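Side-chain contacts in RNA pseudouridylate synthase domain-containing protein 4 (Homo sapiens, PDB 5UBA), which isomerises uridine to pseudouridine in mitochondrial RNAs, including 16S ribosomal RNA, a modification required for assembling that RNA into a functional mitochondrial ribosome: residues V38-Y43 against L271-P276; Q200-L205 against H217-W222; M67-K72 against L92-D97; Q178-S181 against A187-E190; R107-V112 against Q192-I197. All coordinates share one frame; numbering follows the deposited sequence.

Contact 1 of 5, residues V38-Y43 against L271-P276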
# COMPACT_ATOMS: atom_id res chain seq x y z
N VAL A 38 -1.02 4.38 16.82
CA VAL A 38 -1.32 3.93 15.46
C VAL A 38 -1.91 5.11 14.71
O VAL A 38 -2.96 5.62 15.11
CB VAL A 38 -2.27 2.73 15.43
CG1 VAL A 38 -2.42 2.23 13.99
CG2 VAL A 38 -1.74 1.64 16.35
N ILE A 39 -1.25 5.51 13.63
CA ILE A 39 -1.67 6.65 12.81
C ILE A 39 -2.26 6.19 11.48
O ILE A 39 -2.14 5.03 11.08
CB ILE A 39 -0.52 7.65 12.57
CG1 ILE A 39 0.61 7.03 11.77
CG2 ILE A 39 -0.02 8.21 13.89
CD1 ILE A 39 1.65 8.02 11.33
N ASN A 40 -2.89 7.15 10.81
CA ASN A 40 -3.40 7.01 9.47
C ASN A 40 -2.48 7.83 8.57
O ASN A 40 -2.53 9.09 8.54
CB ASN A 40 -4.84 7.50 9.44
CG ASN A 40 -5.42 7.52 8.05
OD1 ASN A 40 -4.76 7.16 7.08
ND2 ASN A 40 -6.68 7.93 7.95
N LYS A 41 -1.57 7.15 7.87
CA LYS A 41 -0.57 7.86 7.09
C LYS A 41 -1.24 8.52 5.88
O LYS A 41 -1.94 7.85 5.14
CB LYS A 41 0.57 6.95 6.60
CG LYS A 41 1.76 7.73 6.05
CD LYS A 41 2.82 6.89 5.37
CE LYS A 41 2.48 6.46 3.98
NZ LYS A 41 2.18 7.55 2.98
N PRO A 42 -1.04 9.83 5.72
CA PRO A 42 -1.64 10.47 4.54
C PRO A 42 -0.96 10.14 3.23
O PRO A 42 0.23 9.78 3.17
CB PRO A 42 -1.54 11.97 4.85
CG PRO A 42 -0.53 12.09 5.89
CD PRO A 42 -0.41 10.79 6.62
N TYR A 43 -1.74 10.28 2.15
CA TYR A 43 -1.25 10.11 0.82
C TYR A 43 -0.08 11.05 0.52
O TYR A 43 -0.15 12.26 0.81
CB TYR A 43 -2.36 10.35 -0.20
CG TYR A 43 -1.90 10.11 -1.62
CD1 TYR A 43 -1.85 8.83 -2.15
CD2 TYR A 43 -1.44 11.17 -2.42
CE1 TYR A 43 -1.40 8.59 -3.44
CE2 TYR A 43 -0.99 10.93 -3.71
CZ TYR A 43 -0.98 9.64 -4.21
OH TYR A 43 -0.55 9.36 -5.48
N LEU A 271 -6.51 -3.69 13.85
CA LEU A 271 -6.51 -2.25 13.54
C LEU A 271 -7.07 -2.06 12.15
O LEU A 271 -6.61 -2.71 11.20
CB LEU A 271 -5.07 -1.73 13.57
CG LEU A 271 -4.36 -1.88 14.93
CD1 LEU A 271 -2.86 -1.79 14.79
CD2 LEU A 271 -4.80 -0.86 15.96
N VAL A 272 -8.07 -1.19 12.00
CA VAL A 272 -8.67 -0.93 10.69
C VAL A 272 -8.79 0.57 10.49
O VAL A 272 -9.16 1.28 11.43
CB VAL A 272 -10.04 -1.61 10.55
CG1 VAL A 272 -10.73 -1.22 9.24
CG2 VAL A 272 -9.89 -3.12 10.65
N CYS A 273 -8.49 1.04 9.26
CA CYS A 273 -8.48 2.45 8.88
C CYS A 273 -9.49 2.73 7.78
O CYS A 273 -9.50 2.05 6.74
CB CYS A 273 -7.07 2.88 8.40
SG CYS A 273 -6.89 4.64 8.19
N LYS A 274 -10.30 3.77 7.98
CA LYS A 274 -11.19 4.27 6.93
C LYS A 274 -10.43 4.56 5.65
O LYS A 274 -9.27 4.97 5.65
CB LYS A 274 -11.89 5.58 7.36
CG LYS A 274 -10.97 6.78 7.50
CD LYS A 274 -11.68 8.04 7.99
CE LYS A 274 -10.69 9.18 8.20
NZ LYS A 274 -9.94 9.54 6.97
N LEU A 275 -11.14 4.43 4.52
CA LEU A 275 -10.57 4.81 3.26
C LEU A 275 -10.45 6.32 3.16
O LEU A 275 -11.31 7.05 3.73
CB LEU A 275 -11.46 4.35 2.10
CG LEU A 275 -11.51 2.86 1.79
CD1 LEU A 275 -12.69 2.55 0.86
CD2 LEU A 275 -10.20 2.40 1.19
N PRO A 276 -9.45 6.81 2.44
CA PRO A 276 -9.37 8.27 2.19
C PRO A 276 -10.54 8.74 1.34
O PRO A 276 -11.07 7.98 0.54
CB PRO A 276 -8.05 8.46 1.45
CG PRO A 276 -7.40 7.14 1.35
CD PRO A 276 -8.33 6.08 1.82
O HOH W 1 -8.21 7.59 5.43
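Val38 and Leu271 begin the apolar part of this contact, their side chains reaching toward each other tip to tip. CG2 of Val38 lies 3.9 Å from CD1 of Leu271, and the second leucine methyl, CD2, closes on the same valine branch. Val89 and Val91 of strand 89-93 pack on the same group, as does His31. The touching parts, 38-40 and 271-274, run 19° apart, but no backbone bond joins them. Strands 36-41 and 269-272 belong to different sheets, and side chains and a water bridge the gap.

Two residues further along, a sulfur meets an amide. SG of Cys273 sits over the flat face of the Asn40 carboxamide, almost directly above its carbon: the distance from SG to CG is 3.2 Å, while ND2 is 3.3 Å from SG. The asparagine reaches this spot because CG is turned anti to the backbone nitrogen (chi1 175°), which points the amide across the gap. Packing here is tight.

The polar part is bridged by water. One water molecule accepts from Asn40 ND2 at 3.0 Å and from Lys274 NZ, also at 3.0 Å, and donates to Lys274 O at 2.8 Å. The bend at the last lysine torsion (chi4 59°) turns NZ toward the Asn40 amide, within 3.8 Å of ND2.

From Val38 to Lys274 the contact thus grades from apolar to polar. Two N-H donors that cannot bond each other share one water, which satisfies an N-H of each, and the sulfur packs closely on the amide face, which probably limits its rotation.

Contact 2 of 5, residues Q200-L205 against H217-W222. With CA (calcium ion), chain E.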
# COMPACT_ATOMS: atom_id res chain seq x y z
N GLN A 200 5.55 -5.09 -4.21
CA GLN A 200 5.04 -6.39 -4.64
C GLN A 200 3.57 -6.35 -5.03
O GLN A 200 3.20 -7.00 -5.97
CB GLN A 200 5.33 -7.51 -3.64
CG GLN A 200 4.48 -7.64 -2.41
CD GLN A 200 4.73 -8.98 -1.74
OE1 GLN A 200 5.81 -9.17 -1.18
NE2 GLN A 200 3.77 -9.91 -1.80
N LEU A 201 2.73 -5.62 -4.31
CA LEU A 201 1.30 -5.57 -4.67
C LEU A 201 1.08 -4.96 -6.04
O LEU A 201 0.27 -5.47 -6.84
CB LEU A 201 0.46 -4.81 -3.63
CG LEU A 201 0.52 -5.36 -2.20
CD1 LEU A 201 -0.36 -4.54 -1.29
CD2 LEU A 201 0.13 -6.83 -2.17
N ARG A 202 1.78 -3.87 -6.30
CA ARG A 202 1.67 -3.19 -7.58
C ARG A 202 2.17 -4.03 -8.73
O ARG A 202 1.53 -4.08 -9.78
CB ARG A 202 2.39 -1.84 -7.52
CG ARG A 202 1.73 -0.87 -6.57
CD ARG A 202 2.65 0.27 -6.22
NE ARG A 202 2.84 1.16 -7.35
CZ ARG A 202 3.61 2.24 -7.34
NH1 ARG A 202 4.27 2.56 -6.23
NH2 ARG A 202 3.73 2.99 -8.42
N VAL A 203 3.30 -4.68 -8.53
CA VAL A 203 3.94 -5.49 -9.59
C VAL A 203 3.13 -6.77 -9.80
O VAL A 203 2.82 -7.14 -10.94
CB VAL A 203 5.41 -5.75 -9.26
CG1 VAL A 203 6.06 -6.75 -10.23
CG2 VAL A 203 6.17 -4.43 -9.25
N HIS A 204 2.72 -7.43 -8.74
CA HIS A 204 1.90 -8.63 -8.91
C HIS A 204 0.57 -8.33 -9.60
O HIS A 204 0.13 -9.08 -10.47
CB HIS A 204 1.67 -9.31 -7.58
CG HIS A 204 2.79 -10.20 -7.16
ND1 HIS A 204 2.84 -10.79 -5.93
CD2 HIS A 204 3.86 -10.66 -7.85
CE1 HIS A 204 3.90 -11.58 -5.86
NE2 HIS A 204 4.54 -11.52 -7.02
N LEU A 205 -0.10 -7.24 -9.23
CA LEU A 205 -1.37 -6.89 -9.89
C LEU A 205 -1.18 -6.51 -11.36
O LEU A 205 -1.94 -6.96 -12.23
CB LEU A 205 -2.07 -5.75 -9.15
CG LEU A 205 -2.89 -6.13 -7.94
CD1 LEU A 205 -3.26 -4.91 -7.13
CD2 LEU A 205 -4.14 -6.90 -8.32
N HIS A 217 0.81 4.92 -12.65
CA HIS A 217 1.43 5.30 -13.91
C HIS A 217 2.69 4.51 -14.16
O HIS A 217 2.92 4.01 -15.31
CB HIS A 217 1.64 6.81 -13.93
CG HIS A 217 0.40 7.53 -13.57
ND1 HIS A 217 -0.75 7.42 -14.31
CD2 HIS A 217 0.06 8.24 -12.46
CE1 HIS A 217 -1.72 8.10 -13.73
NE2 HIS A 217 -1.26 8.59 -12.58
N LYS A 218 3.50 4.30 -13.12
CA LYS A 218 4.77 3.60 -13.22
C LYS A 218 4.63 2.19 -13.76
O LYS A 218 5.38 1.76 -14.65
CB LYS A 218 5.47 3.58 -11.86
CG LYS A 218 6.79 2.82 -11.84
CD LYS A 218 7.47 2.86 -10.49
CE LYS A 218 8.09 4.22 -10.19
NZ LYS A 218 8.61 4.21 -8.79
N TYR A 219 3.66 1.45 -13.24
CA TYR A 219 3.54 0.04 -13.59
C TYR A 219 2.48 -0.29 -14.64
O TYR A 219 2.22 -1.48 -14.87
CB TYR A 219 3.38 -0.77 -12.30
CG TYR A 219 4.64 -0.76 -11.45
CD1 TYR A 219 5.84 -1.31 -11.92
CD2 TYR A 219 4.65 -0.21 -10.17
CE1 TYR A 219 6.98 -1.32 -11.13
CE2 TYR A 219 5.79 -0.21 -9.39
CZ TYR A 219 6.95 -0.77 -9.85
OH TYR A 219 8.09 -0.76 -9.07
N SER A 220 1.94 0.72 -15.33
CA SER A 220 0.92 0.52 -16.37
C SER A 220 1.46 0.65 -17.81
O SER A 220 2.32 1.51 -18.11
CB SER A 220 -0.24 1.49 -16.17
OG SER A 220 -0.94 1.24 -14.95
N ASP A 221 0.92 -0.20 -18.68
CA ASP A 221 1.12 -0.12 -20.13
C ASP A 221 2.56 -0.30 -20.58
O ASP A 221 2.93 0.16 -21.67
CB ASP A 221 0.50 1.19 -20.67
CG ASP A 221 -0.87 1.46 -20.09
OD1 ASP A 221 -1.76 0.60 -20.27
OD2 ASP A 221 -1.06 2.50 -19.41
N TRP A 222 3.37 -1.01 -19.78
CA TRP A 222 4.78 -1.28 -20.11
C TRP A 222 5.55 -0.02 -20.49
O TRP A 222 6.39 -0.03 -21.40
CB TRP A 222 4.85 -2.33 -21.23
CG TRP A 222 4.11 -3.58 -20.87
CD1 TRP A 222 2.80 -3.85 -21.13
CD2 TRP A 222 4.62 -4.71 -20.15
NE1 TRP A 222 2.47 -5.09 -20.63
CE2 TRP A 222 3.56 -5.64 -20.02
CE3 TRP A 222 5.88 -5.03 -19.61
CZ2 TRP A 222 3.72 -6.89 -19.38
CZ3 TRP A 222 6.03 -6.28 -18.97
CH2 TRP A 222 4.95 -7.18 -18.86
CA CA E . 2.74 3.95 -17.59
O HOH W 2 1.21 4.17 -19.33
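Arg202 and Tyr219 meet at about a right angle, with the guanidinium and phenol planes 80° apart. Tyr219 offers its edge: CE2 lies over one face of the guanidinium, and CD2 comes within 3.6 Å of Arg202 NE, which lies near the plane of the ring. The arginine chain, bent at chi3 (71°), turns the group into this position, and NH2 then forms a salt bridge with Asp216.

Both faces of the tyrosine are also occupied. Val203 CG2 stands over one, 3.9 Å from the ring centroid in a CH-pi contact, while Lys218 CG lies over the centre of the other. The hydroxyl reaches on to His199 ND1, so the ring is fixed at its edge, faces and tip.

Behind the tyrosine, His217 to Ser220 form a type I turn whose carbonyls bind a calcium ion: His217 O at 2.3 Å and Ser220 O at 2.5 Å. A water held by Asp221 OD2, with Asn223 and Ala226, completes the site.

Arg202 lies about 5 Å, side chain to side chain, from Asp83, the active-site aspartate by similarity. An arginine on a helix beside the aspartate is consistent with the RluA-family pseudouridine synthase active site.

Contact 3 of 5, residues M67-K72 against L92-D97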
# COMPACT_ATOMS: atom_id res chain seq x y z
N MET A 67 3.98 16.15 21.51
CA MET A 67 2.59 16.56 21.40
C MET A 67 1.66 15.65 22.19
O MET A 67 0.67 16.11 22.74
CB MET A 67 2.19 16.58 19.92
CG MET A 67 0.99 17.41 19.59
SD MET A 67 0.96 17.55 17.79
CE MET A 67 2.17 18.83 17.50
N LEU A 68 1.96 14.36 22.23
CA LEU A 68 1.12 13.40 22.93
C LEU A 68 1.49 13.19 24.40
O LEU A 68 0.61 12.95 25.22
CB LEU A 68 1.18 12.04 22.20
CG LEU A 68 0.62 12.00 20.78
CD1 LEU A 68 0.97 10.66 20.16
CD2 LEU A 68 -0.88 12.21 20.76
N HIS A 69 2.78 13.24 24.74
CA HIS A 69 3.26 12.94 26.11
C HIS A 69 4.01 14.07 26.81
O HIS A 69 4.53 13.87 27.91
CB HIS A 69 4.18 11.70 26.05
CG HIS A 69 3.46 10.39 26.15
ND1 HIS A 69 4.12 9.19 26.27
CD2 HIS A 69 2.14 10.09 26.17
CE1 HIS A 69 3.24 8.21 26.35
NE2 HIS A 69 2.03 8.72 26.29
N GLY A 70 4.04 15.25 26.22
CA GLY A 70 4.63 16.43 26.85
C GLY A 70 6.11 16.60 26.56
O GLY A 70 6.73 15.75 25.93
N HIS A 71 6.68 17.69 27.06
CA HIS A 71 8.04 18.10 26.68
C HIS A 71 9.18 17.16 27.10
O HIS A 71 10.30 17.28 26.58
CB HIS A 71 8.32 19.54 27.18
CG HIS A 71 8.63 19.63 28.64
ND1 HIS A 71 7.72 19.33 29.63
CD2 HIS A 71 9.77 19.99 29.28
CE1 HIS A 71 8.28 19.51 30.82
NE2 HIS A 71 9.52 19.91 30.63
N LYS A 72 8.92 16.23 28.02
CA LYS A 72 9.92 15.23 28.40
C LYS A 72 9.96 14.01 27.49
O LYS A 72 10.89 13.20 27.59
CB LYS A 72 9.71 14.78 29.86
CG LYS A 72 9.96 15.88 30.90
CD LYS A 72 11.38 16.41 30.82
CE LYS A 72 11.76 17.18 32.08
NZ LYS A 72 13.15 17.68 31.93
N LEU A 92 3.37 2.95 15.36
CA LEU A 92 4.54 3.54 16.00
C LEU A 92 4.59 3.05 17.43
O LEU A 92 3.57 2.70 18.01
CB LEU A 92 4.41 5.07 16.01
CG LEU A 92 4.14 5.75 14.68
CD1 LEU A 92 3.91 7.25 14.85
CD2 LEU A 92 5.27 5.50 13.73
N ALA A 93 5.79 3.01 18.02
CA ALA A 93 5.97 2.58 19.40
C ALA A 93 6.72 3.61 20.24
O ALA A 93 7.68 4.21 19.76
CB ALA A 93 6.73 1.28 19.47
N TRP A 94 6.31 3.72 21.48
CA TRP A 94 7.00 4.60 22.44
C TRP A 94 8.42 4.14 22.80
O TRP A 94 9.34 4.96 22.89
CB TRP A 94 6.16 4.67 23.72
CG TRP A 94 4.93 5.45 23.56
CD1 TRP A 94 3.64 5.01 23.61
CD2 TRP A 94 4.86 6.86 23.33
NE1 TRP A 94 2.77 6.06 23.41
CE2 TRP A 94 3.50 7.21 23.23
CE3 TRP A 94 5.83 7.86 23.18
CZ2 TRP A 94 3.07 8.53 23.00
CZ3 TRP A 94 5.40 9.18 22.97
CH2 TRP A 94 4.04 9.49 22.87
N ASP A 95 8.58 2.81 22.96
CA ASP A 95 9.81 2.19 23.47
C ASP A 95 10.58 1.53 22.32
O ASP A 95 9.99 0.86 21.49
CB ASP A 95 9.40 1.15 24.53
CG ASP A 95 10.58 0.48 25.21
OD1 ASP A 95 11.15 1.06 26.15
OD2 ASP A 95 10.91 -0.65 24.82
N LYS A 96 11.90 1.72 22.26
CA LYS A 96 12.72 1.14 21.19
C LYS A 96 12.66 -0.39 21.16
O LYS A 96 12.68 -0.99 20.08
CB LYS A 96 14.19 1.56 21.36
CG LYS A 96 15.06 1.26 20.16
CD LYS A 96 16.33 2.11 20.14
CE LYS A 96 16.75 2.44 18.71
NZ LYS A 96 16.93 1.21 17.89
N ASP A 97 12.62 -1.01 22.34
CA ASP A 97 12.57 -2.46 22.40
C ASP A 97 11.24 -2.99 21.91
O ASP A 97 11.19 -4.02 21.24
CB ASP A 97 12.88 -2.98 23.81
CG ASP A 97 14.32 -2.75 24.21
OD1 ASP A 97 15.23 -2.77 23.34
OD2 ASP A 97 14.55 -2.53 25.40
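His69 lies flat on Trp94 in an offset stack: the imidazole and the six-membered ring of the indole are tilted by only 4°, with centroids 3.6 Å apart. CZ2 of the tryptophan sits over the centre of the imidazole. Seen from the other partner, the imidazole is offset toward the bond shared by the two indole rings, with His69 CE1 3.3 Å from Trp94 CE2 and His69 ND1 3.4 Å from Trp94 CH2. The two side chains come from opposite directions, so the rings overlap while their backbones stay well apart, the CA atoms of His69 and Trp94 being 9.8 Å from each other.

The edge of the indole belongs to Leu68. Its CB lies near the ring plane, 3.9 Å from Trp94 CH2, and its CD1 approaches CZ2 at 4.1 Å. One residue thus abuts the rim while its neighbour in sequence covers a face.

In the fold, this joins the end of helix 57-69 to the turn between strand 89-93 and helix 96-107, beside the four-stranded antiparallel sheet. Ala65 of the same helix and Val37 of strand 36-41 also touch Trp94, and Leu76 adds a loop contact.

Gly70, just after His69, is the first residue to leave helical phi/psi. Its phi is positive (90°), a conformation in which a CB would run into the preceding carbonyl oxygen. On the other segment the tryptophan carries CG anti to its carbonyl carbon (chi1 -72°), which sends the indole toward the helix. Immediately after it, Asp95 takes the N-cap position of helix 96-107.

Contact 4 of 5, residues Q178-S181 against A187-E190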
# COMPACT_ATOMS: atom_id res chain seq x y z
N GLN A 178 -8.40 -11.13 -3.32
CA GLN A 178 -9.81 -11.43 -3.41
C GLN A 178 -10.52 -10.20 -3.92
O GLN A 178 -10.47 -9.14 -3.26
CB GLN A 178 -10.34 -11.77 -2.02
CG GLN A 178 -11.84 -11.88 -1.88
CD GLN A 178 -12.39 -13.08 -2.57
OE1 GLN A 178 -12.13 -14.21 -2.14
NE2 GLN A 178 -13.15 -12.87 -3.64
N VAL A 179 -11.23 -10.32 -5.03
CA VAL A 179 -12.10 -9.25 -5.47
C VAL A 179 -13.26 -9.10 -4.47
O VAL A 179 -13.91 -10.09 -4.13
CB VAL A 179 -12.65 -9.50 -6.89
CG1 VAL A 179 -13.78 -8.53 -7.22
CG2 VAL A 179 -11.51 -9.44 -7.91
N LEU A 180 -13.50 -7.87 -4.02
CA LEU A 180 -14.61 -7.53 -3.12
C LEU A 180 -15.84 -7.02 -3.85
O LEU A 180 -16.98 -7.22 -3.39
CB LEU A 180 -14.16 -6.47 -2.13
CG LEU A 180 -13.02 -6.85 -1.19
CD1 LEU A 180 -12.68 -5.66 -0.30
CD2 LEU A 180 -13.38 -8.11 -0.40
N SER A 181 -15.60 -6.29 -4.92
CA SER A 181 -16.64 -5.67 -5.74
C SER A 181 -16.09 -5.50 -7.14
O SER A 181 -14.89 -5.21 -7.29
CB SER A 181 -17.03 -4.30 -5.18
OG SER A 181 -18.07 -3.72 -5.94
N ALA A 187 -12.31 -3.09 -10.45
CA ALA A 187 -12.55 -3.85 -9.24
C ALA A 187 -12.01 -3.20 -7.98
O ALA A 187 -11.04 -2.46 -8.04
CB ALA A 187 -11.97 -5.24 -9.38
N LEU A 188 -12.68 -3.45 -6.86
CA LEU A 188 -12.13 -3.22 -5.52
C LEU A 188 -11.57 -4.56 -5.08
O LEU A 188 -12.32 -5.55 -5.05
CB LEU A 188 -13.21 -2.75 -4.56
CG LEU A 188 -12.78 -2.60 -3.09
CD1 LEU A 188 -11.65 -1.60 -2.93
CD2 LEU A 188 -13.99 -2.24 -2.22
N VAL A 189 -10.28 -4.59 -4.74
CA VAL A 189 -9.58 -5.84 -4.49
C VAL A 189 -8.90 -5.78 -3.12
O VAL A 189 -8.21 -4.81 -2.82
CB VAL A 189 -8.51 -6.14 -5.56
CG1 VAL A 189 -7.87 -7.52 -5.36
CG2 VAL A 189 -9.08 -6.00 -6.97
N GLU A 190 -9.12 -6.82 -2.31
CA GLU A 190 -8.41 -6.99 -1.04
C GLU A 190 -7.15 -7.79 -1.31
O GLU A 190 -7.18 -8.84 -1.97
CB GLU A 190 -9.29 -7.70 -0.01
CG GLU A 190 -8.71 -7.71 1.41
CD GLU A 190 -9.77 -7.99 2.51
OE1 GLU A 190 -10.04 -9.21 2.69
OE2 GLU A 190 -10.33 -7.05 3.21
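Leu180 drops its side chain into the hollow between Leu188 and Glu190 on the facing strand. CD1 is the bump: it lies 4.1 Å from CD2 of Leu188 and 4.0 Å from CB of Glu190, and the Leu180 side chain crosses those of both residues at a slant. Trp116 of strand 112-120 also packs on the leucine and its NE1 donates to Glu190 OE2, so the hollow has an aromatic neighbour.

Leu188 itself projects beside Ser181, the two CB atoms 4.2 Å apart, and beyond that touches Phe279 and Leu283 of helix 277-285. On the reverse face, Val179 fits between Ala187 and Val189: its CG1 is 4.3 Å from Ala187 CB, and its CG2 faces Val189 CG2. Carrying CG1 anti to the backbone nitrogen (chi1 168°) spreads the two valine branches toward these two neighbours.

The backbone shape follows from a shift in register. Gln178 and Glu190 form a regular hydrogen-bonded pair, but Leu188 O then takes two donors, Leu180 N at 2.8 Å and, weakly, Ser181 N at 3.4 Å. The bonding resumes with Leu188 N to Ser181 O at 2.9 Å. One extra residue is thereby accommodated on the 178-181 side, and the short segments 178-181 and 187-190 lie at 134°.

Two consecutive residues facing one partner make this a classic beta bulge, set in the hairpin of strands 175-182 and 186-193.

Contact 5 of 5, residues R107-V112 against Q192-I197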
# COMPACT_ATOMS: atom_id res chain seq x y z
N ARG A 107 8.89 -9.28 10.41
CA ARG A 107 9.95 -10.09 9.77
C ARG A 107 9.57 -11.56 9.71
O ARG A 107 9.86 -12.26 8.73
CB ARG A 107 11.28 -9.98 10.55
CG ARG A 107 12.48 -10.54 9.80
CD ARG A 107 13.71 -10.69 10.70
NE ARG A 107 13.56 -11.69 11.75
CZ ARG A 107 13.70 -13.01 11.60
NH1 ARG A 107 14.00 -13.55 10.42
NH2 ARG A 107 13.53 -13.80 12.65
N THR A 108 8.96 -12.04 10.79
CA THR A 108 8.59 -13.46 10.92
C THR A 108 7.16 -13.76 10.44
O THR A 108 6.61 -14.82 10.75
CB THR A 108 8.78 -13.94 12.37
OG1 THR A 108 7.93 -13.21 13.28
CG2 THR A 108 10.27 -13.84 12.80
N ARG A 109 6.54 -12.80 9.75
CA ARG A 109 5.23 -13.02 9.10
C ARG A 109 4.08 -13.38 10.05
O ARG A 109 3.18 -14.16 9.70
CB ARG A 109 5.36 -14.02 7.96
CG ARG A 109 6.41 -13.61 6.95
CD ARG A 109 6.46 -14.55 5.77
NE ARG A 109 7.70 -14.36 5.01
CZ ARG A 109 8.07 -15.09 3.97
NH1 ARG A 109 7.30 -16.06 3.50
NH2 ARG A 109 9.23 -14.81 3.36
N GLN A 110 4.12 -12.80 11.25
CA GLN A 110 3.12 -13.04 12.25
C GLN A 110 2.02 -11.98 12.20
O GLN A 110 1.08 -12.10 12.96
CB GLN A 110 3.74 -13.08 13.66
CG GLN A 110 4.69 -14.28 13.88
CD GLN A 110 5.28 -14.26 15.28
OE1 GLN A 110 6.49 -14.08 15.47
NE2 GLN A 110 4.43 -14.37 16.26
N VAL A 111 2.16 -10.97 11.34
CA VAL A 111 1.15 -9.90 11.25
C VAL A 111 0.34 -10.05 9.97
O VAL A 111 0.93 -10.15 8.87
CB VAL A 111 1.82 -8.50 11.19
CG1 VAL A 111 0.80 -7.39 11.11
CG2 VAL A 111 2.71 -8.30 12.40
N VAL A 112 -0.99 -10.01 10.11
CA VAL A 112 -1.86 -10.07 8.94
C VAL A 112 -1.94 -8.64 8.42
O VAL A 112 -2.37 -7.75 9.15
CB VAL A 112 -3.26 -10.56 9.30
CG1 VAL A 112 -4.18 -10.47 8.08
CG2 VAL A 112 -3.23 -11.98 9.85
N GLN A 192 -3.40 -9.34 0.36
CA GLN A 192 -2.63 -9.68 1.55
C GLN A 192 -1.27 -10.10 1.07
O GLN A 192 -1.11 -11.25 0.63
CB GLN A 192 -3.29 -10.77 2.40
CG GLN A 192 -2.40 -11.14 3.59
CD GLN A 192 -3.00 -12.11 4.57
OE1 GLN A 192 -4.16 -12.51 4.47
NE2 GLN A 192 -2.19 -12.50 5.54
N PRO A 193 -0.29 -9.19 1.16
CA PRO A 193 1.09 -9.58 0.89
C PRO A 193 1.54 -10.49 2.05
O PRO A 193 1.39 -10.12 3.24
CB PRO A 193 1.85 -8.26 0.84
CG PRO A 193 1.02 -7.33 1.68
CD PRO A 193 -0.39 -7.80 1.66
N ILE A 194 1.97 -11.70 1.73
CA ILE A 194 2.47 -12.62 2.75
C ILE A 194 3.92 -12.29 3.01
O ILE A 194 4.35 -12.19 4.17
CB ILE A 194 2.33 -14.09 2.29
CG1 ILE A 194 0.86 -14.41 1.98
CG2 ILE A 194 2.94 -15.02 3.34
CD1 ILE A 194 -0.13 -14.23 3.11
N THR A 195 4.66 -12.12 1.92
CA THR A 195 6.01 -11.55 1.95
C THR A 195 5.92 -10.03 2.01
O THR A 195 4.83 -9.47 2.15
CB THR A 195 6.75 -12.00 0.70
OG1 THR A 195 5.97 -11.64 -0.46
CG2 THR A 195 6.93 -13.51 0.68
N GLY A 196 7.08 -9.36 1.99
CA GLY A 196 7.15 -7.91 2.16
C GLY A 196 8.11 -7.26 1.21
O GLY A 196 8.89 -6.41 1.62
N ILE A 197 8.03 -7.63 -0.07
CA ILE A 197 8.98 -7.20 -1.10
C ILE A 197 8.52 -5.85 -1.63
O ILE A 197 7.32 -5.61 -1.79
CB ILE A 197 9.08 -8.24 -2.23
CG1 ILE A 197 9.62 -9.58 -1.69
CG2 ILE A 197 9.92 -7.74 -3.40
CD1 ILE A 197 10.93 -9.48 -0.93
O HOH W 3 0.09 -10.52 5.70
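Arg109 runs alongside the 192-197 segment, and its atoms can be taken in turn from the backbone outward. CB leaves a residue of positive phi (62°). CG anti to the carbonyl carbon (chi1 -55°), followed by an extended chain to NE, carries the guanidinium alongside Thr195. On the way CG passes Ile194 O at 3.7 Å, and CD comes closer, 3.5 Å from the same oxygen; CD also grazes the isoleucine side chain, 4.3 Å from CG2. NE stands 4.1 Å from Ile194 O without forming a hydrogen bond. At the tip the guanidinium lays one face against the methyl of Thr195: NH2 is 3.8 Å from CG2, and NH1 and CZ lie at about the same separation. The two side chains point the same way, with the methyl toward the rim of the group.

While its hydroxyl bonds with Gln200 OE1 and Val174 N, the threonine turns its methyl to the guanidinium. Arg109 is also the C-prime residue of a Schellman motif that ends helix 96-107, so the turn of the chain and the reach of the side chain begin at one residue.

Closer to the sheet, Val112 CG1 rests obliquely against the Gln192 amide, 3.8 Å from NE2. That amide is held at both ends: OE1 accepts from Lys114 NZ, and NE2 donates to a water at 3.0 Å. The same water donates to Pro193 O at 2.8 Å and reaches Val111 O more loosely.

Chemically, this surface contact links the segments by van der Waals packing and one shared water, while the stronger polar bonds of Gln192 and Thr195 run to other parts of the chain.

How the contacts relate
Starting from the N terminus, residues 38-43 open contact 1, which closes only at 271-276, so every other contact falls within its span. Contact 3 closes first, tying helix 57-69 to the end of strand 89-93; its Leu92 packs on Ile39 of contact 1. Residues 107-112 then open contact 5, and the hairpin of contact 4 forms and closes within it before 192-197 completes it on the same strand, 186-193. Contact 2 follows in series, joined to contact 5 by a probable Gln200-Thr195 hydrogen bond. None of the loops cross. Contact 1 joins the four-stranded sheet to the seven-stranded one, on which contacts 4 and 5 also lie.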